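Local structure of adhesion G-protein coupled receptor G6 (Danio rerio, 6V55) at residues 473-484 and 496-507; 559-570 and 603-611. The protein is a calcium-binding adhesion G-protein coupled receptor linked to myelination and cell adhesion, whose large extracellular region probably senses ligands and regulates signalling. All coordinates share one frame; numbering follows the deposited sequence.

Contact 1 of 2, residues 473-484 and 496-507; sequences CFPYKDRNASRT and WALPDRGNCTNI. With NAG (2-acetamido-2-deoxy-beta-D-glucopyranose), chain K; NAG (2-acetamido-2-deoxy-beta-D-glucopyranose), chain N; NAG (2-acetamido-2-deoxy-beta-D-glucopyranose), chain F.
A disulfide between Cys473 and Cys504 and a flat stack of Arg483 on Trp496 pin a small cystine-bridged module, consistent with a hormone-receptor (HormR) domain, at two places. The SG atoms of Cys473 and Cys504 are 2.1 Å apart, and CB of Ala481 packs beside the bridge. Farther along, Ser482 and Asp500 form an antiparallel hydrogen-bonded pair, with Asp500 N 2.7 Å from Ser482 O. Ala497 N donates to Thr484 O. The Arg483 chain runs extended from CG to NE (chi2 -179°), which lays its guanidinium over the Trp496 indole with the planes only 4° apart, an off-centre cation-pi contact. Arg483 NE donates to Ala497 O, 2.7 Å away, approaching nearly in line with the carbonyl though tilted from the guanidinium plane. Arg483 NH1 forms a salt bridge with Asp452, and the indole NE1 binds Gln450 O, so both stacked groups are held from beyond the stack. A leucine in place of Arg483 would probably leave Asp452 without its counter-charge, Ala497 O without this donor and the indole face without its flat partner. At the other end Tyr476 OH donates to a lone pair of Ile507 O, 2.9 Å away in the carbonyl plane, while Pro475 CG packs on Ile507 CG1 at 3.7 Å. Arg479 stacks over the amide of Asn503, and its NH2 comes within 2.6 Å of O6 on the glycan sugar attached to that asparagine. Asn480 and Asn506 carry sugars too. Short antiparallel strands with disulfide-tied loops are consistent with a HormR module.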
loop_
_atom_site.group_PDB
_atom_site.type_symbol
_atom_site.label_atom_id
_atom_site.label_comp_id
_atom_site.label_asym_id
_atom_site.label_seq_id
_atom_site.Cartn_x
_atom_site.Cartn_y
_atom_site.Cartn_z
ATOM N N CYS A 473 -2.643 19.514 -7.015
ATOM C CA CYS A 473 -1.789 20.535 -7.595
ATOM C C CYS A 473 -0.594 20.752 -6.675
ATOM O O CYS A 473 -0.761 20.953 -5.469
ATOM C CB CYS A 473 -2.563 21.844 -7.781
ATOM S SG CYS A 473 -3.763 21.862 -9.130
ATOM N N PHE A 474 0.610 20.665 -7.234
ATOM C CA PHE A 474 1.816 20.918 -6.460
ATOM C C PHE A 474 2.041 22.420 -6.354
ATOM O O PHE A 474 2.042 23.102 -7.374
ATOM C CB PHE A 474 3.025 20.254 -7.116
ATOM C CG PHE A 474 4.293 20.429 -6.344
ATOM C CD1 PHE A 474 4.511 19.683 -5.194
ATOM C CD2 PHE A 474 5.249 21.365 -6.732
ATOM C CE1 PHE A 474 5.682 19.823 -4.466
ATOM C CE2 PHE A 474 6.421 21.535 -5.988
ATOM C CZ PHE A 474 6.632 20.757 -4.854
ATOM N N PRO A 475 2.271 22.969 -5.154
ATOM C CA PRO A 475 2.282 22.340 -3.827
ATOM C C PRO A 475 1.146 22.728 -2.875
ATOM O O PRO A 475 1.217 22.354 -1.703
ATOM C CB PRO A 475 3.586 22.842 -3.240
ATOM C CG PRO A 475 3.622 24.260 -3.742
ATOM C CD PRO A 475 2.950 24.274 -5.113
ATOM N N TYR A 476 0.131 23.456 -3.333
ATOM C CA TYR A 476 -0.841 23.969 -2.381
ATOM C C TYR A 476 -2.047 23.058 -2.203
ATOM O O TYR A 476 -2.735 23.175 -1.178
ATOM C CB TYR A 476 -1.250 25.384 -2.795
ATOM C CG TYR A 476 -0.047 26.295 -2.765
ATOM C CD1 TYR A 476 0.732 26.407 -1.602
ATOM C CD2 TYR A 476 0.337 27.024 -3.883
ATOM C CE1 TYR A 476 1.861 27.235 -1.555
ATOM C CE2 TYR A 476 1.455 27.851 -3.839
ATOM C CZ TYR A 476 2.210 27.950 -2.676
ATOM O OH TYR A 476 3.315 28.775 -2.649
ATOM N N LYS A 477 -2.302 22.173 -3.179
ATOM C CA LYS A 477 -3.361 21.144 -3.177
ATOM C C LYS A 477 -4.777 21.707 -3.050
ATOM O O LYS A 477 -5.689 20.972 -2.652
ATOM C CB LYS A 477 -3.167 20.080 -2.090
ATOM C CG LYS A 477 -1.807 19.450 -1.968
ATOM C CD LYS A 477 -1.778 18.626 -0.671
ATOM C CE LYS A 477 -2.207 17.187 -0.852
ATOM N NZ LYS A 477 -1.411 16.258 0.002
ATOM N N ASP A 478 -4.985 22.989 -3.395
ATOM C CA ASP A 478 -6.318 23.579 -3.291
ATOM C C ASP A 478 -7.235 23.020 -4.362
ATOM O O ASP A 478 -8.419 22.785 -4.103
ATOM C CB ASP A 478 -6.274 25.105 -3.415
ATOM C CG ASP A 478 -5.104 25.745 -2.659
ATOM O OD1 ASP A 478 -4.359 26.525 -3.301
ATOM O OD2 ASP A 478 -4.943 25.513 -1.431
ATOM N N ARG A 479 -6.706 22.813 -5.572
ATOM C CA ARG A 479 -7.430 22.234 -6.701
ATOM C C ARG A 479 -6.640 21.045 -7.256
ATOM O O ARG A 479 -5.561 20.701 -6.756
ATOM C CB ARG A 479 -7.725 23.284 -7.792
ATOM C CG ARG A 479 -8.153 24.664 -7.279
ATOM C CD ARG A 479 -8.669 25.576 -8.383
ATOM N NE ARG A 479 -10.088 25.369 -8.692
ATOM C CZ ARG A 479 -10.792 26.142 -9.523
ATOM N NH1 ARG A 479 -10.210 27.172 -10.137
ATOM N NH2 ARG A 479 -12.076 25.885 -9.748
ATOM N N ASN A 480 -7.205 20.394 -8.279
ATOM C CA ASN A 480 -6.664 19.183 -8.882
ATOM C C ASN A 480 -6.086 19.428 -10.272
ATOM O O ASN A 480 -6.447 20.379 -10.975
ATOM C CB ASN A 480 -7.730 18.104 -9.066
ATOM C CG ASN A 480 -8.483 17.781 -7.819
ATOM O OD1 ASN A 480 -7.939 17.807 -6.718
ATOM N ND2 ASN A 480 -9.775 17.449 -7.998
ATOM N N ALA A 481 -5.220 18.508 -10.684
ATOM C CA ALA A 481 -4.848 18.305 -12.075
ATOM C C ALA A 481 -5.453 16.987 -12.525
ATOM O O ALA A 481 -5.857 16.173 -11.694
ATOM C CB ALA A 481 -3.328 18.273 -12.252
ATOM N N SER A 482 -5.526 16.771 -13.839
ATOM C CA SER A 482 -6.114 15.540 -14.362
ATOM C C SER A 482 -5.363 15.061 -15.595
ATOM O O SER A 482 -4.757 15.856 -16.312
ATOM C CB SER A 482 -7.600 15.697 -14.702
ATOM O OG SER A 482 -7.744 16.380 -15.931
ATOM N N ARG A 483 -5.390 13.740 -15.808
ATOM C CA ARG A 483 -4.775 13.072 -16.958
ATOM C C ARG A 483 -5.627 11.870 -17.341
ATOM O O ARG A 483 -6.115 11.148 -16.468
ATOM C CB ARG A 483 -3.342 12.604 -16.672
ATOM C CG ARG A 483 -2.433 12.605 -17.880
ATOM C CD ARG A 483 -1.034 12.102 -17.548
ATOM N NE ARG A 483 -0.102 12.219 -18.672
ATOM C CZ ARG A 483 1.111 11.659 -18.693
ATOM N NH1 ARG A 483 1.524 10.930 -17.658
ATOM N NH2 ARG A 483 1.910 11.819 -19.747
ATOM N N THR A 484 -5.800 11.653 -18.646
ATOM C CA THR A 484 -6.663 10.591 -19.155
ATOM C C THR A 484 -5.835 9.556 -19.903
ATOM O O THR A 484 -4.977 9.910 -20.722
ATOM C CB THR A 484 -7.757 11.161 -20.066
ATOM O OG1 THR A 484 -8.461 12.186 -19.361
ATOM C CG2 THR A 484 -8.768 10.081 -20.464
ATOM N N TRP A 496 -0.979 7.629 -22.502
ATOM C CA TRP A 496 -1.344 8.762 -21.670
ATOM C C TRP A 496 -1.496 10.007 -22.528
ATOM O O TRP A 496 -0.545 10.429 -23.195
ATOM C CB TRP A 496 -0.273 9.029 -20.621
ATOM C CG TRP A 496 -0.363 8.281 -19.318
ATOM C CD1 TRP A 496 0.598 7.462 -18.787
ATOM C CD2 TRP A 496 -1.432 8.332 -18.345
ATOM N NE1 TRP A 496 0.185 6.983 -17.566
ATOM C CE2 TRP A 496 -1.052 7.495 -17.268
ATOM C CE3 TRP A 496 -2.679 8.982 -18.290
ATOM C CZ2 TRP A 496 -1.873 7.291 -16.146
ATOM C CZ3 TRP A 496 -3.490 8.788 -17.168
ATOM C CH2 TRP A 496 -3.082 7.941 -16.115
ATOM N N ALA A 497 -2.659 10.653 -22.443
ATOM C CA ALA A 497 -2.781 12.025 -22.931
ATOM C C ALA A 497 -1.990 13.003 -22.058
ATOM O O ALA A 497 -1.424 12.658 -21.012
ATOM C CB ALA A 497 -4.238 12.473 -22.968
ATOM N N LEU A 498 -1.983 14.256 -22.498
ATOM C CA LEU A 498 -1.309 15.312 -21.766
ATOM C C LEU A 498 -2.072 15.644 -20.486
ATOM O O LEU A 498 -3.309 15.574 -20.461
ATOM C CB LEU A 498 -1.203 16.551 -22.635
ATOM C CG LEU A 498 0.021 16.688 -23.535
ATOM C CD1 LEU A 498 -0.093 18.038 -24.185
ATOM C CD2 LEU A 498 1.359 16.558 -22.773
ATOM N N PRO A 499 -1.367 15.957 -19.401
ATOM C CA PRO A 499 -2.052 16.380 -18.178
ATOM C C PRO A 499 -2.652 17.775 -18.315
ATOM O O PRO A 499 -2.070 18.663 -18.942
ATOM C CB PRO A 499 -0.942 16.353 -17.122
ATOM C CG PRO A 499 0.316 16.458 -17.876
ATOM C CD PRO A 499 0.076 15.761 -19.178
ATOM N N ASP A 500 -3.840 17.949 -17.722
ATOM C CA ASP A 500 -4.514 19.242 -17.622
ATOM C C ASP A 500 -4.144 19.854 -16.277
ATOM O O ASP A 500 -4.759 19.551 -15.253
ATOM C CB ASP A 500 -6.024 19.074 -17.771
ATOM C CG ASP A 500 -6.803 20.381 -17.548
ATOM O OD1 ASP A 500 -6.271 21.507 -17.754
ATOM O OD2 ASP A 500 -7.986 20.270 -17.173
ATOM N N ARG A 501 -3.178 20.760 -16.283
ATOM C CA ARG A 501 -2.781 21.456 -15.067
ATOM C C ARG A 501 -3.299 22.891 -15.018
ATOM O O ARG A 501 -2.712 23.740 -14.345
ATOM C CB ARG A 501 -1.262 21.432 -14.925
ATOM C CG ARG A 501 -0.756 20.044 -14.632
ATOM C CD ARG A 501 0.682 20.066 -14.183
ATOM N NE ARG A 501 1.550 20.565 -15.234
ATOM C CZ ARG A 501 2.373 21.586 -15.071
ATOM N NH1 ARG A 501 2.442 22.191 -13.895
ATOM N NH2 ARG A 501 3.140 21.988 -16.075
ATOM N N GLY A 502 -4.416 23.163 -15.701
ATOM C CA GLY A 502 -4.914 24.519 -15.862
ATOM C C GLY A 502 -5.431 25.175 -14.595
ATOM O O GLY A 502 -5.427 26.409 -14.514
ATOM N N ASN A 503 -5.861 24.387 -13.602
ATOM C CA ASN A 503 -6.305 24.916 -12.320
ATOM C C ASN A 503 -5.176 24.969 -11.281
ATOM O O ASN A 503 -5.435 25.268 -10.108
ATOM C CB ASN A 503 -7.480 24.082 -11.785
ATOM C CG ASN A 503 -8.710 24.118 -12.701
ATOM O OD1 ASN A 503 -8.713 24.792 -13.729
ATOM N ND2 ASN A 503 -9.759 23.388 -12.317
ATOM N N CYS A 504 -3.933 24.711 -11.684
ATOM C CA CYS A 504 -2.830 24.569 -10.746
ATOM C C CYS A 504 -1.965 25.827 -10.717
ATOM O O CYS A 504 -1.821 26.536 -11.721
ATOM C CB CYS A 504 -1.950 23.363 -11.107
ATOM S SG CYS A 504 -2.649 21.715 -10.878
ATOM N N THR A 505 -1.346 26.061 -9.557
ATOM C CA THR A 505 -0.448 27.179 -9.321
ATOM C C THR A 505 0.959 26.671 -9.023
ATOM O O THR A 505 1.141 25.592 -8.465
ATOM C CB THR A 505 -0.932 28.037 -8.145
ATOM O OG1 THR A 505 -1.145 27.187 -7.015
ATOM C CG2 THR A 505 -2.231 28.747 -8.481
ATOM N N ASN A 506 1.956 27.490 -9.380
ATOM C CA ASN A 506 3.360 27.302 -9.024
ATOM C C ASN A 506 3.549 27.472 -7.517
ATOM O O ASN A 506 2.653 27.911 -6.797
ATOM C CB ASN A 506 4.249 28.361 -9.696
ATOM C CG ASN A 506 4.426 28.191 -11.204
ATOM O OD1 ASN A 506 4.582 27.082 -11.711
ATOM N ND2 ASN A 506 4.421 29.333 -11.927
ATOM N N ILE A 507 4.768 27.184 -7.043
ATOM C CA ILE A 507 5.244 27.737 -5.767
ATOM C C ILE A 507 5.210 29.262 -5.797
ATOM O O ILE A 507 4.704 29.910 -4.870
ATOM C CB ILE A 507 6.672 27.235 -5.462
ATOM C CG1 ILE A 507 6.697 25.722 -5.249
ATOM C CG2 ILE A 507 7.282 27.945 -4.243
ATOM C CD1 ILE A 507 8.100 25.157 -5.222
HETATM C C1 NAG K . -10.992 23.304 -13.068
HETATM C C2 NAG K . -11.408 21.825 -13.207
HETATM C C3 NAG K . -12.757 21.699 -13.946
HETATM C C4 NAG K . -13.828 22.565 -13.282
HETATM C C5 NAG K . -13.343 24.019 -13.185
HETATM C C6 NAG K . -14.318 24.945 -12.479
HETATM C C7 NAG K . -9.750 20.025 -13.275
HETATM C C8 NAG K . -8.677 19.348 -14.070
HETATM N N2 NAG K . -10.364 21.057 -13.870
HETATM O O3 NAG K . -13.189 20.339 -13.946
HETATM O O4 NAG K . -15.067 22.478 -13.985
HETATM O O5 NAG K . -12.094 24.076 -12.464
HETATM O O6 NAG K . -14.161 24.957 -11.064
HETATM O O7 NAG K . -10.060 19.646 -12.143
HETATM C C1 NAG N . -10.785 17.063 -7.034
HETATM C C2 NAG N . -12.041 17.951 -7.134
HETATM C C3 NAG N . -13.155 17.427 -6.205
HETATM C C4 NAG N . -13.425 15.934 -6.401
HETATM C C5 NAG N . -12.134 15.107 -6.363
HETATM C C6 NAG N . -12.361 13.666 -6.774
HETATM C C7 NAG N . -11.361 20.238 -7.750
HETATM C C8 NAG N . -11.090 21.625 -7.246
HETATM N N2 NAG N . -11.729 19.341 -6.826
HETATM O O3 NAG N . -14.355 18.151 -6.467
HETATM O O4 NAG N . -14.318 15.454 -5.395
HETATM O O5 NAG N . -11.155 15.654 -7.267
HETATM O O6 NAG N . -11.151 12.942 -6.954
HETATM O O7 NAG N . -11.234 19.938 -8.940
HETATM C C1 NAG F . 4.614 29.493 -13.364
HETATM C C2 NAG F . 3.646 30.516 -14.064
HETATM C C3 NAG F . 4.173 30.919 -15.466
HETATM C C4 NAG F . 5.636 31.347 -15.429
HETATM C C5 NAG F . 6.460 30.190 -14.882
HETATM C C6 NAG F . 7.949 30.475 -14.827
HETATM C C7 NAG F . 1.170 30.649 -14.270
HETATM C C8 NAG F . -0.099 29.849 -14.400
HETATM N N2 NAG F . 2.308 29.940 -14.176
HETATM O O3 NAG F . 3.388 31.965 -16.031
HETATM O O4 NAG F . 6.100 31.720 -16.727
HETATM O O5 NAG F . 6.028 29.925 -13.538
HETATM O O6 NAG F . 8.441 30.988 -16.058
HETATM O O7 NAG F . 1.164 31.876 -14.255
HETATM O O HOH W 1 -0.317 24.448 -6.140
#

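Contact 2 of 2, residues 559-570 and 603-611; sequences STVVTIISNVMV and ISSKNLVVG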
loop_
_atom_site.group_PDB
_atom_site.type_symbol
_atom_site.label_atom_id
_atom_site.label_comp_id
_atom_site.label_asym_id
_atom_site.label_seq_id
_atom_site.Cartn_x
_atom_site.Cartn_y
_atom_site.Cartn_z
ATOM N N SER A 559 6.047 30.487 13.874
ATOM C CA SER A 559 6.589 29.159 14.123
ATOM C C SER A 559 6.630 28.345 12.843
ATOM O O SER A 559 7.539 27.538 12.660
ATOM C CB SER A 559 5.800 28.445 15.208
ATOM O OG SER A 559 4.872 27.540 14.641
ATOM N N THR A 560 5.712 28.599 11.916
ATOM C CA THR A 560 5.794 27.923 10.630
ATOM C C THR A 560 6.916 28.497 9.779
ATOM O O THR A 560 7.635 27.745 9.100
ATOM C CB THR A 560 4.457 28.017 9.907
ATOM O OG1 THR A 560 3.397 27.873 10.858
ATOM C CG2 THR A 560 4.339 26.923 8.927
ATOM N N VAL A 561 7.110 29.818 9.841
ATOM C CA VAL A 561 8.113 30.458 9.001
ATOM C C VAL A 561 9.519 30.109 9.485
ATOM O O VAL A 561 10.406 29.873 8.659
ATOM C CB VAL A 561 7.821 31.978 8.939
ATOM C CG1 VAL A 561 8.943 32.792 8.300
ATOM C CG2 VAL A 561 6.548 32.209 8.175
ATOM N N VAL A 562 9.699 29.896 10.799
ATOM C CA VAL A 562 11.025 29.571 11.335
ATOM C C VAL A 562 11.408 28.139 10.964
ATOM O O VAL A 562 12.600 27.822 10.779
ATOM C CB VAL A 562 11.052 29.910 12.855
ATOM C CG1 VAL A 562 12.028 29.091 13.690
ATOM C CG2 VAL A 562 11.416 31.380 13.018
ATOM N N THR A 563 10.407 27.302 10.681
ATOM C CA THR A 563 10.787 25.962 10.311
ATOM C C THR A 563 10.867 25.757 8.812
ATOM O O THR A 563 11.402 24.723 8.394
ATOM C CB THR A 563 9.844 24.962 10.961
ATOM O OG1 THR A 563 8.526 25.106 10.423
ATOM C CG2 THR A 563 9.788 25.235 12.448
ATOM N N ILE A 564 10.337 26.678 7.999
ATOM C CA ILE A 564 10.767 26.729 6.603
ATOM C C ILE A 564 12.259 26.999 6.549
ATOM O O ILE A 564 13.010 26.215 5.965
ATOM C CB ILE A 564 9.962 27.767 5.804
ATOM C CG1 ILE A 564 8.500 27.354 5.870
ATOM C CG2 ILE A 564 10.403 27.769 4.379
ATOM C CD1 ILE A 564 7.477 28.394 5.451
ATOM N N ILE A 565 12.717 28.002 7.308
ATOM C CA ILE A 565 14.122 28.424 7.290
ATOM C C ILE A 565 15.032 27.398 7.979
ATOM O O ILE A 565 16.167 27.172 7.536
ATOM C CB ILE A 565 14.240 29.830 7.920
ATOM C CG1 ILE A 565 13.214 30.790 7.289
ATOM C CG2 ILE A 565 15.631 30.397 7.742
ATOM C CD1 ILE A 565 13.460 31.159 5.824
ATOM N N SER A 566 14.542 26.731 9.032
ATOM C CA SER A 566 15.295 25.646 9.664
ATOM C C SER A 566 15.481 24.452 8.733
ATOM O O SER A 566 16.551 23.827 8.733
ATOM C CB SER A 566 14.582 25.176 10.923
ATOM O OG SER A 566 15.294 24.132 11.571
ATOM N N ASN A 567 14.459 24.141 7.923
ATOM C CA ASN A 567 14.578 23.055 6.966
ATOM C C ASN A 567 15.483 23.420 5.799
ATOM O O ASN A 567 16.142 22.538 5.237
ATOM C CB ASN A 567 13.221 22.697 6.413
ATOM C CG ASN A 567 12.361 21.962 7.378
ATOM O OD1 ASN A 567 12.790 21.614 8.476
ATOM N ND2 ASN A 567 11.101 21.766 6.997
ATOM N N VAL A 568 15.532 24.696 5.394
ATOM C CA VAL A 568 16.511 25.032 4.360
ATOM C C VAL A 568 17.916 25.099 4.934
ATOM O O VAL A 568 18.875 25.015 4.175
ATOM C CB VAL A 568 16.219 26.329 3.571
ATOM C CG1 VAL A 568 14.745 26.446 3.203
ATOM C CG2 VAL A 568 16.723 27.577 4.258
ATOM N N MET A 569 18.076 25.160 6.255
ATOM C CA MET A 569 19.414 25.084 6.820
ATOM C C MET A 569 20.016 23.686 6.780
ATOM O O MET A 569 21.226 23.560 6.966
ATOM C CB MET A 569 19.400 25.550 8.257
ATOM C CG MET A 569 19.422 27.016 8.388
ATOM S SD MET A 569 19.407 27.474 10.117
ATOM C CE MET A 569 18.022 28.562 9.931
ATOM N N VAL A 570 19.220 22.631 6.583
ATOM C CA VAL A 570 19.810 21.297 6.514
ATOM C C VAL A 570 19.914 20.868 5.061
ATOM O O VAL A 570 20.247 19.713 4.769
ATOM C CB VAL A 570 19.040 20.248 7.341
ATOM C CG1 VAL A 570 19.135 20.569 8.808
ATOM C CG2 VAL A 570 17.605 20.150 6.926
ATOM N N ILE A 603 10.636 31.203 19.736
ATOM C CA ILE A 603 10.189 30.307 18.670
ATOM C C ILE A 603 11.337 29.380 18.301
ATOM O O ILE A 603 12.360 29.832 17.782
ATOM C CB ILE A 603 9.698 31.061 17.432
ATOM C CG1 ILE A 603 8.454 31.868 17.759
ATOM C CG2 ILE A 603 9.336 30.071 16.390
ATOM C CD1 ILE A 603 8.732 33.271 17.699
ATOM N N SER A 604 11.166 28.094 18.555
ATOM C CA SER A 604 12.243 27.138 18.380
ATOM C C SER A 604 12.022 26.251 17.165
ATOM O O SER A 604 10.898 26.070 16.677
ATOM C CB SER A 604 12.396 26.252 19.620
ATOM O OG SER A 604 13.661 25.610 19.634
ATOM N N SER A 605 13.126 25.682 16.696
ATOM C CA SER A 605 13.133 24.662 15.661
ATOM C C SER A 605 14.402 23.845 15.857
ATOM O O SER A 605 15.135 24.056 16.829
ATOM C CB SER A 605 13.081 25.295 14.278
ATOM O OG SER A 605 14.242 26.083 14.103
ATOM N N LYS A 606 14.682 22.936 14.912
ATOM C CA LYS A 606 15.843 22.059 15.047
ATOM C C LYS A 606 17.157 22.826 14.895
ATOM O O LYS A 606 18.047 22.680 15.738
ATOM C CB LYS A 606 15.745 20.900 14.052
ATOM C CG LYS A 606 16.749 19.751 14.301
ATOM C CD LYS A 606 17.241 19.137 12.963
ATOM C CE LYS A 606 18.609 18.435 13.070
ATOM N NZ LYS A 606 19.763 19.306 12.663
ATOM N N ASN A 607 17.277 23.707 13.893
ATOM C CA ASN A 607 18.525 24.445 13.687
ATOM C C ASN A 607 18.425 25.955 13.921
ATOM O O ASN A 607 19.375 26.680 13.587
ATOM C CB ASN A 607 19.058 24.224 12.272
ATOM C CG ASN A 607 19.215 22.776 11.932
ATOM O OD1 ASN A 607 20.020 22.064 12.541
ATOM N ND2 ASN A 607 18.461 22.324 10.930
ATOM N N LEU A 608 17.315 26.453 14.472
ATOM C CA LEU A 608 17.070 27.888 14.560
ATOM C C LEU A 608 16.122 28.178 15.710
ATOM O O LEU A 608 14.991 27.681 15.722
ATOM C CB LEU A 608 16.458 28.430 13.270
ATOM C CG LEU A 608 16.160 29.931 13.303
ATOM C CD1 LEU A 608 17.429 30.738 13.374
ATOM C CD2 LEU A 608 15.316 30.372 12.131
ATOM N N VAL A 609 16.561 29.001 16.656
ATOM C CA VAL A 609 15.675 29.522 17.687
ATOM C C VAL A 609 15.753 31.041 17.654
ATOM O O VAL A 609 16.848 31.606 17.521
ATOM C CB VAL A 609 16.009 28.939 19.075
ATOM C CG1 VAL A 609 17.493 29.049 19.427
ATOM C CG2 VAL A 609 15.147 29.540 20.129
ATOM N N VAL A 610 14.587 31.702 17.627
ATOM C CA VAL A 610 14.547 33.162 17.656
ATOM C C VAL A 610 13.692 33.572 18.842
ATOM O O VAL A 610 12.778 32.852 19.262
ATOM C CB VAL A 610 14.040 33.831 16.342
ATOM C CG1 VAL A 610 14.837 33.346 15.116
ATOM C CG2 VAL A 610 12.536 33.678 16.115
ATOM N N GLY A 611 14.033 34.707 19.422
ATOM C CA GLY A 611 13.359 35.153 20.628
ATOM C C GLY A 611 13.247 36.655 20.648
ATOM O O GLY A 611 14.107 37.370 20.125
#
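Ser566 and Asn607 meet where the helix 555-568 passes over the turn that leads into strand 608-614. A chi1 of -179° swings the Ser566 hydroxyl away from its backbone N and out to the turn, where Asn607 N donates to it over 3.1 Å in a fairly straight bond (164°). The same hydroxyl makes a weak bond to Ser605 OG, and Thr563 CG2 rests on Ser605 CB at 3.8 Å. On the apolar side Val562 is wedged among three side chains: its CB meets Ile603 CG2, CG1 lies across Leu608 at about a right angle, 3.9 Å from CD2, and the Val562 and Val610 side chains pass in opposite directions, CG2 to CG2 4.0 Å. Met569 also crosses Leu608 at about a right angle, its bent end bringing the methyl CE to 3.7 Å from Leu608 CB, while its side chain passes that of Asn607 heading the opposite way, SD 3.6 Å from Asn607 O. Leu590 and Val591 of helix 573-593 extend this apolar patch. The short helix and strand segments run roughly antiparallel, 146° apart. A helix laid on a beta hairpin fits the junction of helical and beta-sandwich subdomains in a GAIN domain.

In the fold
Contact 1 comes first in the chain and is complete before contact 2 begins; their centres lie about 30 Å apart and their nearest atoms about 9 Å, without touching. Helices 517-527 and 534-550 stand between them: Tyr476 of contact 1 packs on Leu524, and Thr560 of contact 2 on Ala525 of the same helix. The probable HormR module of 473-484 and 496-507 is therefore seated on the helices of the probable GAIN domain, whose helix 555-568 in turn rests on the beta hairpin of contact 2. Contact 1 also reaches the CUB domain, where Lys477 bridges to Asp98 and Glu53 of the calcium site, so this module probably packs against both the CUB domain and the GAIN helices.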